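Local coordinates for protein unsaturated glucuronyl hydrolase (Streptococcus agalactiae, PDB 2ZZR) that hydrolyses unsaturated hyaluronan, chondroitin and heparin disaccharides, releasing the unsaturated uronic acid as a member of glycoside hydrolase family 88, at residues Gly164-Ile173 / Ala216-Pro224; Arg195-Ala206 / Lys261-Leu270. One frame throughout, in Å; residues are numbered along the deposited sequence.

Contact 1: residues Gly164-Ile173 / Ala216-Pro224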
loop_
_atom_site.group_PDB
_atom_site.type_symbol
_atom_site.label_atom_id
_atom_site.label_comp_id
_atom_site.label_asym_id
_atom_site.label_seq_id
_atom_site.Cartn_x
_atom_site.Cartn_y
_atom_site.Cartn_z
ATOM N N GLY A 164 25.244 -0.540 -0.177
ATOM C CA GLY A 164 26.270 -1.451 -0.692
ATOM C C GLY A 164 26.814 -2.448 0.317
ATOM O O GLY A 164 27.548 -3.375 -0.045
ATOM N N TYR A 165 26.453 -2.259 1.585
ATOM C CA TYR A 165 26.966 -3.080 2.676
ATOM C C TYR A 165 26.237 -4.421 2.742
ATOM O O TYR A 165 25.011 -4.461 2.818
ATOM C CB TYR A 165 26.856 -2.316 4.002
ATOM C CG TYR A 165 27.312 -3.097 5.206
ATOM C CD1 TYR A 165 28.574 -3.688 5.236
ATOM C CD2 TYR A 165 26.486 -3.244 6.321
ATOM C CE1 TYR A 165 28.996 -4.406 6.335
ATOM C CE2 TYR A 165 26.902 -3.964 7.430
ATOM C CZ TYR A 165 28.167 -4.538 7.425
ATOM O OH TYR A 165 28.602 -5.254 8.507
ATOM N N LYS A 166 27.004 -5.513 2.709
ATOM C CA LYS A 166 26.452 -6.869 2.620
ATOM C C LYS A 166 25.327 -7.182 3.610
ATOM O O LYS A 166 24.297 -7.745 3.225
ATOM C CB LYS A 166 27.561 -7.924 2.746
ATOM C CG LYS A 166 27.077 -9.352 2.535
ATOM C CD LYS A 166 28.203 -10.365 2.693
ATOM C CE LYS A 166 27.818 -11.712 2.090
ATOM N NZ LYS A 166 26.637 -12.356 2.755
ATOM N N GLU A 167 25.518 -6.824 4.881
ATOM C CA GLU A 167 24.537 -7.171 5.913
ATOM C C GLU A 167 23.237 -6.361 5.814
ATOM O O GLU A 167 22.254 -6.681 6.490
ATOM C CB GLU A 167 25.140 -7.057 7.323
ATOM C CG GLU A 167 26.458 -7.828 7.514
ATOM C CD GLU A 167 26.371 -9.295 7.101
ATOM O OE1 GLU A 167 27.355 -9.797 6.515
ATOM O OE2 GLU A 167 25.326 -9.941 7.347
ATOM N N HIS A 168 23.246 -5.331 4.969
ATOM C CA HIS A 168 22.076 -4.478 4.712
ATOM C C HIS A 168 21.611 -4.571 3.259
ATOM O O HIS A 168 20.658 -3.896 2.872
ATOM C CB HIS A 168 22.417 -3.013 4.985
ATOM C CG HIS A 168 22.712 -2.709 6.420
ATOM N ND1 HIS A 168 22.931 -1.426 6.867
ATOM C CD2 HIS A 168 22.807 -3.510 7.507
ATOM C CE1 HIS A 168 23.167 -1.449 8.166
ATOM N NE2 HIS A 168 23.099 -2.700 8.579
ATOM N N TYR A 169 22.299 -5.388 2.460
ATOM C CA TYR A 169 22.146 -5.376 1.001
ATOM C C TYR A 169 20.911 -6.172 0.586
ATOM O O TYR A 169 20.987 -7.355 0.233
ATOM C CB TYR A 169 23.416 -5.933 0.358
ATOM C CG TYR A 169 23.631 -5.543 -1.083
ATOM C CD1 TYR A 169 24.020 -4.247 -1.424
ATOM C CD2 TYR A 169 23.480 -6.478 -2.102
ATOM C CE1 TYR A 169 24.240 -3.892 -2.749
ATOM C CE2 TYR A 169 23.699 -6.132 -3.433
ATOM C CZ TYR A 169 24.081 -4.846 -3.744
ATOM O OH TYR A 169 24.298 -4.497 -5.053
ATOM N N ARG A 170 19.759 -5.509 0.650
ATOM C CA ARG A 170 18.491 -6.206 0.561
ATOM C C ARG A 170 17.406 -5.288 0.015
ATOM O O ARG A 170 17.534 -4.056 0.074
ATOM C CB ARG A 170 18.080 -6.719 1.946
ATOM C CG ARG A 170 17.572 -5.613 2.892
ATOM C CD ARG A 170 17.990 -5.825 4.345
ATOM N NE ARG A 170 17.246 -4.932 5.235
ATOM C CZ ARG A 170 17.519 -3.641 5.425
ATOM N NH1 ARG A 170 16.763 -2.929 6.249
ATOM N NH2 ARG A 170 18.535 -3.056 4.796
ATOM N N LEU A 171 16.351 -5.905 -0.516
ATOM C CA LEU A 171 15.116 -5.189 -0.843
ATOM C C LEU A 171 14.018 -5.625 0.118
ATOM O O LEU A 171 14.101 -6.693 0.732
ATOM C CB LEU A 171 14.691 -5.436 -2.302
ATOM C CG LEU A 171 14.349 -6.854 -2.795
ATOM C CD1 LEU A 171 12.960 -7.332 -2.344
ATOM C CD2 LEU A 171 14.451 -6.934 -4.321
ATOM N N ILE A 172 12.979 -4.803 0.236
ATOM C CA ILE A 172 11.816 -5.138 1.048
ATOM C C ILE A 172 10.596 -5.082 0.127
ATOM O O ILE A 172 10.569 -4.286 -0.809
ATOM C CB ILE A 172 11.695 -4.193 2.277
ATOM C CG1 ILE A 172 12.917 -4.390 3.197
ATOM C CG2 ILE A 172 10.393 -4.435 3.049
ATOM C CD1 ILE A 172 12.991 -3.429 4.371
ATOM N N ILE A 173 9.620 -5.951 0.367
ATOM C CA ILE A 173 8.506 -6.122 -0.572
ATOM C C ILE A 173 7.663 -4.855 -0.762
ATOM O O ILE A 173 7.091 -4.637 -1.842
ATOM C CB ILE A 173 7.600 -7.330 -0.197
ATOM C CG1 ILE A 173 6.647 -7.658 -1.360
ATOM C CG2 ILE A 173 6.886 -7.093 1.142
ATOM C CD1 ILE A 173 5.944 -8.991 -1.246
ATOM N N ALA A 216 4.868 -14.513 0.571
ATOM C CA ALA A 216 5.836 -13.433 0.440
ATOM C C ALA A 216 6.836 -13.423 1.582
ATOM O O ALA A 216 6.453 -13.565 2.745
ATOM C CB ALA A 216 5.110 -12.089 0.377
ATOM N N PHE A 217 8.112 -13.263 1.235
ATOM C CA PHE A 217 9.125 -12.808 2.185
ATOM C C PHE A 217 8.897 -11.319 2.437
ATOM O O PHE A 217 8.283 -10.625 1.625
ATOM C CB PHE A 217 10.535 -12.971 1.616
ATOM C CG PHE A 217 11.045 -14.382 1.597
ATOM C CD1 PHE A 217 11.417 -14.976 0.396
ATOM C CD2 PHE A 217 11.184 -15.112 2.779
ATOM C CE1 PHE A 217 11.913 -16.282 0.366
ATOM C CE2 PHE A 217 11.668 -16.418 2.757
ATOM C CZ PHE A 217 12.040 -16.997 1.549
ATOM N N HIS A 218 9.402 -10.828 3.561
ATOM C CA HIS A 218 9.442 -9.393 3.824
ATOM C C HIS A 218 10.665 -8.801 3.137
ATOM O O HIS A 218 10.576 -7.786 2.441
ATOM C CB HIS A 218 9.491 -9.145 5.342
ATOM C CG HIS A 218 9.829 -7.736 5.726
ATOM N ND1 HIS A 218 8.875 -6.811 6.089
ATOM C CD2 HIS A 218 11.021 -7.103 5.826
ATOM C CE1 HIS A 218 9.462 -5.664 6.380
ATOM N NE2 HIS A 218 10.766 -5.816 6.233
ATOM N N THR A 219 11.800 -9.469 3.334
ATOM C CA THR A 219 13.109 -8.991 2.915
ATOM C C THR A 219 13.788 -10.038 2.036
ATOM O O THR A 219 13.606 -11.243 2.244
ATOM C CB THR A 219 13.994 -8.719 4.169
ATOM O OG1 THR A 219 13.456 -7.621 4.912
ATOM C CG2 THR A 219 15.426 -8.385 3.794
ATOM N N PHE A 220 14.567 -9.585 1.056
ATOM C CA PHE A 220 15.407 -10.503 0.291
ATOM C C PHE A 220 16.799 -9.936 0.088
ATOM O O PHE A 220 16.956 -8.826 -0.414
ATOM C CB PHE A 220 14.779 -10.896 -1.056
ATOM C CG PHE A 220 15.251 -12.230 -1.556
ATOM C CD1 PHE A 220 14.501 -13.375 -1.317
ATOM C CD2 PHE A 220 16.468 -12.349 -2.217
ATOM C CE1 PHE A 220 14.948 -14.625 -1.753
ATOM C CE2 PHE A 220 16.926 -13.589 -2.654
ATOM C CZ PHE A 220 16.169 -14.724 -2.420
ATOM N N TYR A 221 17.802 -10.721 0.482
ATOM C CA TYR A 221 19.201 -10.314 0.405
ATOM C C TYR A 221 19.868 -10.720 -0.899
ATOM O O TYR A 221 19.575 -11.775 -1.455
ATOM C CB TYR A 221 19.995 -10.942 1.557
ATOM C CG TYR A 221 19.742 -10.297 2.893
ATOM C CD1 TYR A 221 18.703 -10.736 3.714
ATOM C CD2 TYR A 221 20.543 -9.245 3.336
ATOM C CE1 TYR A 221 18.471 -10.138 4.955
ATOM C CE2 TYR A 221 20.319 -8.643 4.576
ATOM C CZ TYR A 221 19.286 -9.090 5.370
ATOM O OH TYR A 221 19.060 -8.497 6.590
ATOM N N PHE A 222 20.788 -9.880 -1.351
ATOM C CA PHE A 222 21.598 -10.146 -2.533
ATOM C C PHE A 222 23.078 -10.080 -2.174
ATOM O O PHE A 222 23.449 -9.524 -1.137
ATOM C CB PHE A 222 21.271 -9.139 -3.639
ATOM C CG PHE A 222 19.889 -9.299 -4.203
ATOM C CD1 PHE A 222 18.780 -8.777 -3.535
ATOM C CD2 PHE A 222 19.690 -9.985 -5.395
ATOM C CE1 PHE A 222 17.496 -8.936 -4.051
ATOM C CE2 PHE A 222 18.406 -10.151 -5.920
ATOM C CZ PHE A 222 17.306 -9.624 -5.242
ATOM N N ASP A 223 23.917 -10.660 -3.028
ATOM C CA ASP A 223 25.367 -10.566 -2.865
ATOM C C ASP A 223 25.879 -9.282 -3.528
ATOM O O ASP A 223 25.717 -9.103 -4.737
ATOM C CB ASP A 223 26.043 -11.809 -3.462
ATOM C CG ASP A 223 27.525 -11.902 -3.115
ATOM O OD1 ASP A 223 28.259 -10.924 -3.338
ATOM O OD2 ASP A 223 27.951 -12.969 -2.630
ATOM N N PRO A 224 26.488 -8.371 -2.739
ATOM C CA PRO A 224 26.958 -7.098 -3.297
ATOM C C PRO A 224 28.085 -7.222 -4.320
ATOM O O PRO A 224 28.281 -6.304 -5.119
ATOM C CB PRO A 224 27.422 -6.311 -2.065
ATOM C CG PRO A 224 27.669 -7.326 -1.025
ATOM C CD PRO A 224 26.733 -8.461 -1.290
HETATM O O HOH W 1 23.587 -9.820 1.579
HETATM O O HOH W 2 21.407 -8.879 7.831
HETATM O O HOH W 3 27.408 -3.656 -5.110
#
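Tyr169 and Pro224, which bury the most surface here, pack ring on ring at one end of an antiparallel strand pair, 170-172 with 219-222, part of a small three-stranded sheet completed by strand 229-233. Pro224 CB stands 3.8 Å from the centroid of the Tyr169 ring and only 2° off its normal, a CH-pi contact over the face. A chi1 of -159° swings the tyrosine ring to the side of its own carbonyl carbon, where the proline covers it and its edge comes up to Phe222 O. Its hydroxyl donates to Lys153 O, and a water bridges it to Pro224 O.

Tyr169 is also the centre of an inverse gamma turn, and its carbonyl receives Phe222 N at 3.0 Å in an almost straight bond (172° at the hydrogen). The ladder continues through Leu171 and Phe220, a hydrogen-bonded pair whose N and O atoms bond reciprocally. Arg170-Tyr221 and Ile172-Thr219 are the non-hydrogen-bonded pairs, with side chains on the other face from Leu171 and Phe220.

On that face the Tyr221 ring runs beside the Arg170 chain, so that Arg170 CB sits over the ring, 4.0 Å from the centroid. The guanidinium is held at its edge by His168 O and bonds further to Trp160 O. Beyond the ladder Ile173, next to the proton donor Asp174, donates its N to His218 O at 2.9 Å, and its CD1 meets Ala216 CB at 3.6 Å.

Contact 2: residues Arg195-Ala206 / Lys261-Leu270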
loop_
_atom_site.group_PDB
_atom_site.type_symbol
_atom_site.label_atom_id
_atom_site.label_comp_id
_atom_site.label_asym_id
_atom_site.label_seq_id
_atom_site.Cartn_x
_atom_site.Cartn_y
_atom_site.Cartn_z
ATOM N N ARG A 195 12.563 4.290 -15.588
ATOM C CA ARG A 195 11.806 3.099 -15.957
ATOM C C ARG A 195 12.654 1.838 -15.796
ATOM O O ARG A 195 12.175 0.829 -15.285
ATOM C CB ARG A 195 11.268 3.209 -17.391
ATOM C CG ARG A 195 10.361 2.042 -17.773
ATOM C CD ARG A 195 9.734 2.165 -19.158
ATOM N NE ARG A 195 8.625 1.213 -19.266
ATOM C CZ ARG A 195 8.762 -0.078 -19.565
ATOM N NH1 ARG A 195 9.965 -0.588 -19.817
ATOM N NH2 ARG A 195 7.690 -0.862 -19.617
ATOM N N GLN A 196 13.914 1.907 -16.228
ATOM C CA GLN A 196 14.838 0.778 -16.113
ATOM C C GLN A 196 14.996 0.307 -14.672
ATOM O O GLN A 196 14.937 -0.888 -14.405
ATOM C CB GLN A 196 16.200 1.121 -16.724
ATOM C CG GLN A 196 16.162 1.211 -18.242
ATOM C CD GLN A 196 17.390 1.871 -18.858
ATOM O OE1 GLN A 196 18.145 2.592 -18.190
ATOM N NE2 GLN A 196 17.584 1.639 -20.152
ATOM N N VAL A 197 15.184 1.248 -13.751
ATOM C CA VAL A 197 15.293 0.926 -12.325
ATOM C C VAL A 197 13.999 0.293 -11.799
ATOM O O VAL A 197 14.041 -0.728 -11.101
ATOM C CB VAL A 197 15.683 2.170 -11.498
ATOM C CG1 VAL A 197 15.462 1.938 -10.004
ATOM C CG2 VAL A 197 17.128 2.542 -11.763
ATOM N N ALA A 198 12.856 0.886 -12.148
ATOM C CA ALA A 198 11.558 0.352 -11.724
ATOM C C ALA A 198 11.345 -1.081 -12.219
ATOM O O ALA A 198 10.953 -1.974 -11.456
ATOM C CB ALA A 198 10.424 1.268 -12.187
ATOM N N VAL A 199 11.617 -1.301 -13.499
ATOM C CA VAL A 199 11.429 -2.616 -14.103
ATOM C C VAL A 199 12.372 -3.653 -13.486
ATOM O O VAL A 199 11.930 -4.743 -13.101
ATOM C CB VAL A 199 11.593 -2.543 -15.637
ATOM C CG1 VAL A 199 11.639 -3.940 -16.246
ATOM C CG2 VAL A 199 10.458 -1.727 -16.232
ATOM N N ASN A 200 13.657 -3.304 -13.385
ATOM C CA ASN A 200 14.658 -4.199 -12.789
ATOM C C ASN A 200 14.284 -4.554 -11.369
ATOM O O ASN A 200 14.346 -5.727 -10.978
ATOM C CB ASN A 200 16.054 -3.574 -12.806
ATOM C CG ASN A 200 16.666 -3.540 -14.192
ATOM O OD1 ASN A 200 16.112 -4.094 -15.140
ATOM N ND2 ASN A 200 17.815 -2.880 -14.316
ATOM N N HIS A 201 13.892 -3.537 -10.603
ATOM C CA HIS A 201 13.464 -3.756 -9.223
ATOM C C HIS A 201 12.248 -4.658 -9.159
ATOM O O HIS A 201 12.166 -5.532 -8.297
ATOM C CB HIS A 201 13.165 -2.453 -8.483
ATOM C CG HIS A 201 12.736 -2.681 -7.070
ATOM N ND1 HIS A 201 13.630 -2.702 -6.022
ATOM C CD2 HIS A 201 11.525 -2.975 -6.540
ATOM C CE1 HIS A 201 12.984 -2.965 -4.901
ATOM N NE2 HIS A 201 11.705 -3.139 -5.188
ATOM N N PHE A 202 11.297 -4.451 -10.070
ATOM C CA PHE A 202 10.135 -5.310 -10.087
ATOM C C PHE A 202 10.519 -6.786 -10.240
ATOM O O PHE A 202 10.079 -7.625 -9.463
ATOM C CB PHE A 202 9.094 -4.941 -11.161
ATOM C CG PHE A 202 7.926 -5.874 -11.136
ATOM C CD1 PHE A 202 6.874 -5.661 -10.246
ATOM C CD2 PHE A 202 7.937 -7.041 -11.900
ATOM C CE1 PHE A 202 5.817 -6.566 -10.160
ATOM C CE2 PHE A 202 6.895 -7.948 -11.824
ATOM C CZ PHE A 202 5.826 -7.715 -10.945
ATOM N N TYR A 203 11.338 -7.096 -11.242
ATOM C CA TYR A 203 11.706 -8.493 -11.493
ATOM C C TYR A 203 12.566 -9.094 -10.390
ATOM O O TYR A 203 12.407 -10.258 -10.064
ATOM C CB TYR A 203 12.352 -8.667 -12.870
ATOM C CG TYR A 203 11.349 -8.545 -13.997
ATOM C CD1 TYR A 203 11.426 -7.501 -14.914
ATOM C CD2 TYR A 203 10.303 -9.465 -14.127
ATOM C CE1 TYR A 203 10.501 -7.384 -15.950
ATOM C CE2 TYR A 203 9.367 -9.357 -15.159
ATOM C CZ TYR A 203 9.477 -8.313 -16.065
ATOM O OH TYR A 203 8.561 -8.190 -17.094
ATOM N N ALA A 204 13.456 -8.292 -9.812
ATOM C CA ALA A 204 14.242 -8.738 -8.654
ATOM C C ALA A 204 13.311 -9.132 -7.507
ATOM O O ALA A 204 13.531 -10.140 -6.820
ATOM C CB ALA A 204 15.217 -7.653 -8.223
ATOM N N SER A 205 12.248 -8.354 -7.324
ATOM C CA SER A 205 11.250 -8.660 -6.313
ATOM C C SER A 205 10.465 -9.924 -6.678
ATOM O O SER A 205 10.397 -10.878 -5.892
ATOM C CB SER A 205 10.304 -7.474 -6.131
ATOM O OG SER A 205 11.004 -6.321 -5.693
ATOM N N ALA A 206 9.888 -9.929 -7.881
ATOM C CA ALA A 206 9.019 -11.016 -8.334
ATOM C C ALA A 206 9.700 -12.379 -8.258
ATOM O O ALA A 206 9.078 -13.377 -7.896
ATOM C CB ALA A 206 8.539 -10.752 -9.764
ATOM N N LYS A 261 2.193 -0.362 -16.116
ATOM C CA LYS A 261 3.317 0.292 -16.762
ATOM C C LYS A 261 4.215 -0.673 -17.527
ATOM O O LYS A 261 5.112 -0.249 -18.273
ATOM C CB LYS A 261 4.131 1.051 -15.711
ATOM C CG LYS A 261 3.301 1.972 -14.823
ATOM C CD LYS A 261 2.561 3.030 -15.642
ATOM C CE LYS A 261 1.707 3.927 -14.756
ATOM N NZ LYS A 261 0.977 4.928 -15.607
ATOM N N MET A 262 3.979 -1.966 -17.346
ATOM C CA MET A 262 4.863 -2.988 -17.905
ATOM C C MET A 262 4.133 -3.930 -18.843
ATOM O O MET A 262 4.716 -4.414 -19.824
ATOM C CB MET A 262 5.547 -3.772 -16.779
ATOM C CG MET A 262 6.491 -2.920 -15.960
ATOM S SD MET A 262 7.116 -3.740 -14.487
ATOM C CE MET A 262 8.043 -5.088 -15.216
ATOM N N LYS A 263 2.863 -4.188 -18.533
ATOM C CA LYS A 263 1.986 -5.025 -19.361
ATOM C C LYS A 263 2.592 -6.388 -19.688
ATOM O O LYS A 263 2.534 -6.871 -20.828
ATOM C CB LYS A 263 1.553 -4.269 -20.625
ATOM C CG LYS A 263 0.638 -3.071 -20.333
ATOM C CD LYS A 263 -0.604 -3.531 -19.566
ATOM C CE LYS A 263 -1.603 -2.408 -19.329
ATOM N NZ LYS A 263 -2.733 -2.500 -20.309
ATOM N N ASP A 264 3.175 -7.005 -18.667
ATOM C CA ASP A 264 3.706 -8.357 -18.780
ATOM C C ASP A 264 2.668 -9.293 -18.186
ATOM O O ASP A 264 2.365 -9.203 -17.000
ATOM C CB ASP A 264 5.046 -8.434 -18.029
ATOM C CG ASP A 264 5.645 -9.834 -17.994
ATOM O OD1 ASP A 264 5.077 -10.781 -18.583
ATOM O OD2 ASP A 264 6.709 -9.976 -17.355
ATOM N N TYR A 265 2.109 -10.180 -19.009
ATOM C CA TYR A 265 1.078 -11.106 -18.534
ATOM C C TYR A 265 1.542 -12.005 -17.375
ATOM O O TYR A 265 0.721 -12.467 -16.582
ATOM C CB TYR A 265 0.497 -11.952 -19.681
ATOM C CG TYR A 265 -0.672 -12.793 -19.235
ATOM C CD1 TYR A 265 -0.507 -14.152 -18.939
ATOM C CD2 TYR A 265 -1.941 -12.227 -19.068
ATOM C CE1 TYR A 265 -1.572 -14.922 -18.510
ATOM C CE2 TYR A 265 -3.016 -12.992 -18.634
ATOM C CZ TYR A 265 -2.823 -14.338 -18.354
ATOM O OH TYR A 265 -3.879 -15.094 -17.919
ATOM N N GLN A 266 2.852 -12.240 -17.276
ATOM C CA GLN A 266 3.410 -12.963 -16.120
ATOM C C GLN A 266 2.989 -12.308 -14.795
ATOM O O GLN A 266 2.881 -12.975 -13.768
ATOM C CB GLN A 266 4.932 -12.997 -16.183
ATOM C CG GLN A 266 5.509 -13.783 -17.338
ATOM C CD GLN A 266 7.014 -13.796 -17.302
ATOM O OE1 GLN A 266 7.661 -12.751 -17.423
ATOM N NE2 GLN A 266 7.585 -14.978 -17.135
ATOM N N GLN A 267 2.771 -10.995 -14.827
ATOM C CA GLN A 267 2.354 -10.261 -13.635
ATOM C C GLN A 267 0.920 -10.585 -13.231
ATOM O O GLN A 267 0.592 -10.625 -12.042
ATOM C CB GLN A 267 2.520 -8.758 -13.853
ATOM C CG GLN A 267 3.961 -8.332 -14.057
ATOM C CD GLN A 267 4.079 -6.886 -14.483
ATOM O OE1 GLN A 267 3.557 -6.496 -15.522
ATOM N NE2 GLN A 267 4.798 -6.083 -13.691
ATOM N N ILE A 268 0.056 -10.811 -14.217
ATOM C CA ILE A 268 -1.312 -11.231 -13.934
ATOM C C ILE A 268 -1.300 -12.611 -13.257
ATOM O O ILE A 268 -2.011 -12.833 -12.280
ATOM C CB ILE A 268 -2.189 -11.207 -15.213
ATOM C CG1 ILE A 268 -2.570 -9.755 -15.552
ATOM C CG2 ILE A 268 -3.451 -12.073 -15.042
ATOM C CD1 ILE A 268 -3.264 -9.575 -16.898
ATOM N N ILE A 269 -0.473 -13.523 -13.763
ATOM C CA ILE A 269 -0.367 -14.852 -13.150
ATOM C C ILE A 269 0.195 -14.755 -11.722
ATOM O O ILE A 269 -0.316 -15.408 -10.801
ATOM C CB ILE A 269 0.448 -15.834 -14.038
ATOM C CG1 ILE A 269 -0.268 -16.080 -15.380
ATOM C CG2 ILE A 269 0.696 -17.161 -13.313
ATOM C CD1 ILE A 269 -1.741 -16.452 -15.283
ATOM N N LEU A 270 1.207 -13.914 -11.538
ATOM C CA LEU A 270 1.781 -13.685 -10.212
ATOM C C LEU A 270 0.733 -13.109 -9.257
ATOM O O LEU A 270 0.646 -13.520 -8.094
ATOM C CB LEU A 270 3.003 -12.776 -10.303
ATOM C CG LEU A 270 3.964 -12.845 -9.112
ATOM C CD1 LEU A 270 4.609 -14.239 -8.997
ATOM C CD2 LEU A 270 5.017 -11.777 -9.233
HETATM O O HOH W 4 6.075 2.405 -18.664
HETATM O O HOH W 5 7.372 -3.931 -20.143
#
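Met262 points its CE methyl at Tyr203, 3.4 Å from Tyr203 CE1 and oblique to the ring. Its chain runs extended through chi2 and bends at chi3 (64°), which turns the methyl toward Val199, Phe202 and Tyr203; the side chain as a whole is a knob in the hole formed by these three and Arg195. On the way the sulfur passes obliquely by Phe202, with SD 4.6 Å from the ring centroid and 33° off the normal, a Met-aromatic contact.

Gln267 covers one face of the Phe202 ring. Gln267 NE2 lies 3.3 Å above the ring plane, displaced toward the rim on the CE2-CZ side, and the amide stands nearly upright on the ring, the two planes 82° apart. The other end of that amide fixes its rotation: OE1 accepts from Asp264 N, while Asp264 OD1 accepts from Gln266 N.

Asp264 is thus the N-cap of helix 265-280 and forms a capping box with Gln267, just after Lys263 breaks out of helix 245-262 with positive phi. Helix 192-209 packs against this turn between two consecutive helices of the alpha barrel. The cap is tied across to it by Tyr203 OH, which donates to Asp264 OD2 at 2.6 Å; the hydroxyl meets the carboxylate on its anti side, somewhat out of the carboxylate plane, while OD2 itself lies at the edge of the tyrosine ring.

At the C-terminal end of helix 245-262, Arg195, extended as far as NE, reaches Lys261 O, NH2 to O 3.0 Å, in the carbonyl plane. Two waters lie in the guanidinium plane and extend this link, one between Arg195 NE and Lys261 O, the other between NH2 and Met262 O. At the far end Ala206 CB touches Leu270 CD2 at 3.7 Å.

Overall arrangement
The centres of the two contacts are 18 Å apart, and their segments alternate along the chain: 164-173, 195-206, 216-224, 261-270. Helix 192-209, which supplies 195-206, is followed, after a loop, by strand 219-222 of contact 1, so the small sheet and the helical packing share one continuous piece of chain. They also touch through space: Leu171 CD2 packs against Ser205 OG at 3.8 Å and Phe222 CZ against Ala204 O at 4.1 Å. The helix therefore has the sheet on one side and the turn between helices 245-262 and 265-280 on another. Helix 245-262 carries the substrate-binding Trp250, against which Ile173 of contact 1 packs.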